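Local coordinates for protein AhlC (Aeromonas hydrophila, PDB 6H2E) that is a soluble component of the AHL tripartite alpha-pore-forming toxin, and probably contributes to assembling its membrane-lysing pore, at residues T19-S24 / Q35-V40. Sequence-based numbering, arbitrary orientation.
Sequences TIQSFS and QNVGEV
Gln21 and Ile20 reach across to one face of helix 28-71. The amide end of Gln21 does most of the work: its NE2 comes within 4.0 Å of the backbone N of Gly38 and lies 4.3 Å from Val37 CG1. These are packing distances; what grips that NH2 is Gln34 O, one residue before segment 35-40, through a hydrogen bond. Although the CB of Gln21 does not point that way, chi1 (-62°) sends CG toward helix 28-71, and the chain then bends at chi2 to end with NE2 beside Gly38. Gln35 approaches from the more exposed side, its NE2 4.4 Å from Gln21 OE1. Deeper in, the contact is apolar and light: Ile20 CD1 meets Val37 CG2 at 4.3 Å, methyl to methyl.

Behind this first shell, a type I beta turn from Ile20 to Phe23 carries the chain away from the helix. Gln34 holds that turn too, its NE2 bonding to both Ile20 O and Phe23 O, so one side chain ties the turn of residues 20-23 to helix 28-71. The contact lies near the connection of a helical hairpin made by helices 5-20 and 28-71. Phe200 and Gln203 of helix 166-236 cover Ile20, while Val37 also packs on Phe207 of that helix and Ile113 of helix 78-150, setting the hairpin against the elongated helical bundle.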
ATOM      1  N   THR B  19      18.725   5.547   4.189  1.00 47.95           N
ATOM      2  CA  THR B  19      17.754   5.558   3.152  1.00 50.40           C
ATOM      3  C   THR B  19      16.874   6.816   3.216  1.00 47.04           C
ATOM      4  O   THR B  19      16.470   7.323   2.194  1.00 51.04           O
ATOM      5  CB  THR B  19      16.853   4.330   3.281  1.00 47.72           C
ATOM      6  OG1 THR B  19      17.656   3.188   3.006  1.00 62.65           O
ATOM      7  CG2 THR B  19      15.684   4.363   2.327  1.00 56.88           C
ATOM      8  N   ILE B  20      16.522   7.254   4.424  1.00 40.70           N
ATOM      9  CA  ILE B  20      15.764   8.526   4.630  1.00 41.66           C
ATOM     10  C   ILE B  20      16.624   9.727   4.205  1.00 48.19           C
ATOM     11  O   ILE B  20      16.091  10.705   3.711  1.00 57.17           O
ATOM     12  CB  ILE B  20      15.324   8.593   6.108  1.00 47.50           C
ATOM     13  CG1 ILE B  20      14.154   7.639   6.349  1.00 43.12           C
ATOM     14  CG2 ILE B  20      15.010  10.006   6.578  1.00 48.24           C
ATOM     15  CD1 ILE B  20      13.951   7.341   7.785  1.00 43.30           C
ATOM     16  N   GLN B  21      17.950   9.658   4.406  1.00 47.22           N
ATOM     17  CA  GLN B  21      18.802  10.781   4.033  1.00 52.64           C
ATOM     18  C   GLN B  21      18.954  10.856   2.516  1.00 58.47           C
ATOM     19  O   GLN B  21      19.396  11.892   2.018  1.00 67.34           O
ATOM     20  CB  GLN B  21      20.199  10.724   4.640  1.00 49.64           C
ATOM     21  CG  GLN B  21      20.238  10.769   6.162  1.00 62.79           C
ATOM     22  CD  GLN B  21      19.600  11.992   6.771  1.00 68.39           C
ATOM     23  OE1 GLN B  21      19.448  13.037   6.112  1.00 61.41           O
ATOM     24  NE2 GLN B  21      19.232  11.839   8.046  1.00 51.51           N
ATOM     25  N   SER B  22      18.556   9.797   1.790  1.00 58.18           N
ATOM     26  CA  SER B  22      18.829   9.712   0.372  1.00 51.57           C
ATOM     27  C   SER B  22      17.830  10.543  -0.421  1.00 49.49           C
ATOM     28  O   SER B  22      17.969  10.653  -1.620  1.00 56.47           O
ATOM     29  CB  SER B  22      18.836   8.276  -0.117  1.00 55.78           C
ATOM     30  OG  SER B  22      17.530   7.702  -0.109  1.00 51.56           O
ATOM     31  N   PHE B  23      16.732  10.955   0.204  1.00 53.80           N
ATOM     32  CA  PHE B  23      15.713  11.675  -0.535  1.00 54.81           C
ATOM     33  C   PHE B  23      16.045  13.170  -0.507  1.00 60.94           C
ATOM     34  O   PHE B  23      16.368  13.742   0.560  1.00 56.63           O
ATOM     35  CB  PHE B  23      14.328  11.471   0.071  1.00 52.12           C
ATOM     36  CG  PHE B  23      13.743  10.110  -0.168  1.00 48.48           C
ATOM     37  CD1 PHE B  23      14.075   9.042   0.652  1.00 55.63           C
ATOM     38  CD2 PHE B  23      12.844   9.897  -1.194  1.00 50.67           C
ATOM     39  CE1 PHE B  23      13.577   7.772   0.403  1.00 44.13           C
ATOM     40  CE2 PHE B  23      12.335   8.623  -1.434  1.00 52.30           C
ATOM     41  CZ  PHE B  23      12.687   7.574  -0.623  1.00 42.55           C
ATOM     42  N   SER B  24      15.940  13.802  -1.673  1.00 60.86           N
ATOM     43  CA  SER B  24      16.186  15.240  -1.809  1.00 66.99           C
ATOM     44  C   SER B  24      14.986  15.934  -2.462  1.00 67.57           C
ATOM     45  O   SER B  24      14.127  15.296  -3.090  1.00 56.36           O
ATOM     46  CB  SER B  24      17.430  15.462  -2.595  1.00 56.02           C
ATOM     47  OG  SER B  24      17.297  14.839  -3.844  1.00 71.13           O
ATOM     48  N   GLN B  35      16.527  15.367   9.891  1.00 54.11           N
ATOM     49  CA  GLN B  35      17.495  15.851  10.910  1.00 51.23           C
ATOM     50  C   GLN B  35      17.255  15.124  12.234  1.00 53.43           C
ATOM     51  O   GLN B  35      18.230  14.673  12.903  1.00 59.30           O
ATOM     52  CB  GLN B  35      17.457  17.373  11.066  1.00 54.61           C
ATOM     53  CG  GLN B  35      17.812  18.131   9.785  1.00 72.30           C
ATOM     54  CD  GLN B  35      19.087  17.653   9.116  1.00 70.74           C
ATOM     55  OE1 GLN B  35      20.193  17.885   9.593  1.00 62.72           O
ATOM     56  NE2 GLN B  35      18.938  16.978   7.994  1.00 64.55           N
ATOM     57  N   ASN B  36      15.978  15.060  12.617  1.00 51.04           N
ATOM     58  CA  ASN B  36      15.479  14.311  13.799  1.00 49.37           C
ATOM     59  C   ASN B  36      16.036  12.868  13.790  1.00 50.09           C
ATOM     60  O   ASN B  36      16.735  12.426  14.694  1.00 49.26           O
ATOM     61  CB  ASN B  36      13.948  14.384  13.845  1.00 43.25           C
ATOM     62  CG  ASN B  36      13.361  13.594  14.989  1.00 47.76           C
ATOM     63  OD1 ASN B  36      14.107  13.025  15.773  1.00 45.94           O
ATOM     64  ND2 ASN B  36      12.043  13.506  15.064  1.00 50.10           N
ATOM     65  N   VAL B  37      15.824  12.162  12.685  1.00 46.24           N
ATOM     66  CA  VAL B  37      16.340  10.815  12.538  1.00 48.43           C
ATOM     67  C   VAL B  37      17.881  10.820  12.625  1.00 53.00           C
ATOM     68  O   VAL B  37      18.473   9.932  13.238  1.00 55.11           O
ATOM     69  CB  VAL B  37      15.791  10.238  11.221  1.00 54.05           C
ATOM     70  CG1 VAL B  37      16.752   9.341  10.495  1.00 55.48           C
ATOM     71  CG2 VAL B  37      14.453   9.569  11.428  1.00 47.57           C
ATOM     72  N   GLY B  38      18.535  11.819  12.025  1.00 51.44           N
ATOM     73  CA  GLY B  38      20.005  11.983  12.120  1.00 49.03           C
ATOM     74  C   GLY B  38      20.487  12.087  13.553  1.00 54.31           C
ATOM     75  O   GLY B  38      21.477  11.462  13.912  1.00 62.91           O
ATOM     76  N   GLU B  39      19.746  12.821  14.387  1.00 56.01           N
ATOM     77  CA  GLU B  39      20.124  13.023  15.775  1.00 59.78           C
ATOM     78  C   GLU B  39      19.778  11.799  16.624  1.00 57.21           C
ATOM     79  O   GLU B  39      20.479  11.532  17.585  1.00 62.56           O
ATOM     80  CB  GLU B  39      19.429  14.239  16.381  1.00 66.54           C
ATOM     81  CG  GLU B  39      19.989  15.553  15.879  1.00 63.26           C
ATOM     82  CD  GLU B  39      19.078  16.750  16.101  1.00 77.63           C
ATOM     83  OE1 GLU B  39      17.882  16.529  16.498  1.00 60.94           O
ATOM     84  OE2 GLU B  39      19.555  17.912  15.872  1.00 87.80           O
ATOM     85  N   VAL B  40      18.668  11.109  16.310  1.00 50.74           N
ATOM     86  CA  VAL B  40      18.363   9.863  16.988  1.00 51.56           C
ATOM     87  C   VAL B  40      19.531   8.878  16.833  1.00 52.59           C
ATOM     88  O   VAL B  40      19.984   8.298  17.803  1.00 64.72           O
ATOM     89  CB  VAL B  40      17.062   9.208  16.491  1.00 54.34           C
ATOM     90  CG1 VAL B  40      16.922   7.803  17.062  1.00 58.06           C
ATOM     91  CG2 VAL B  40      15.827  10.023  16.839  1.00 51.77           C
TER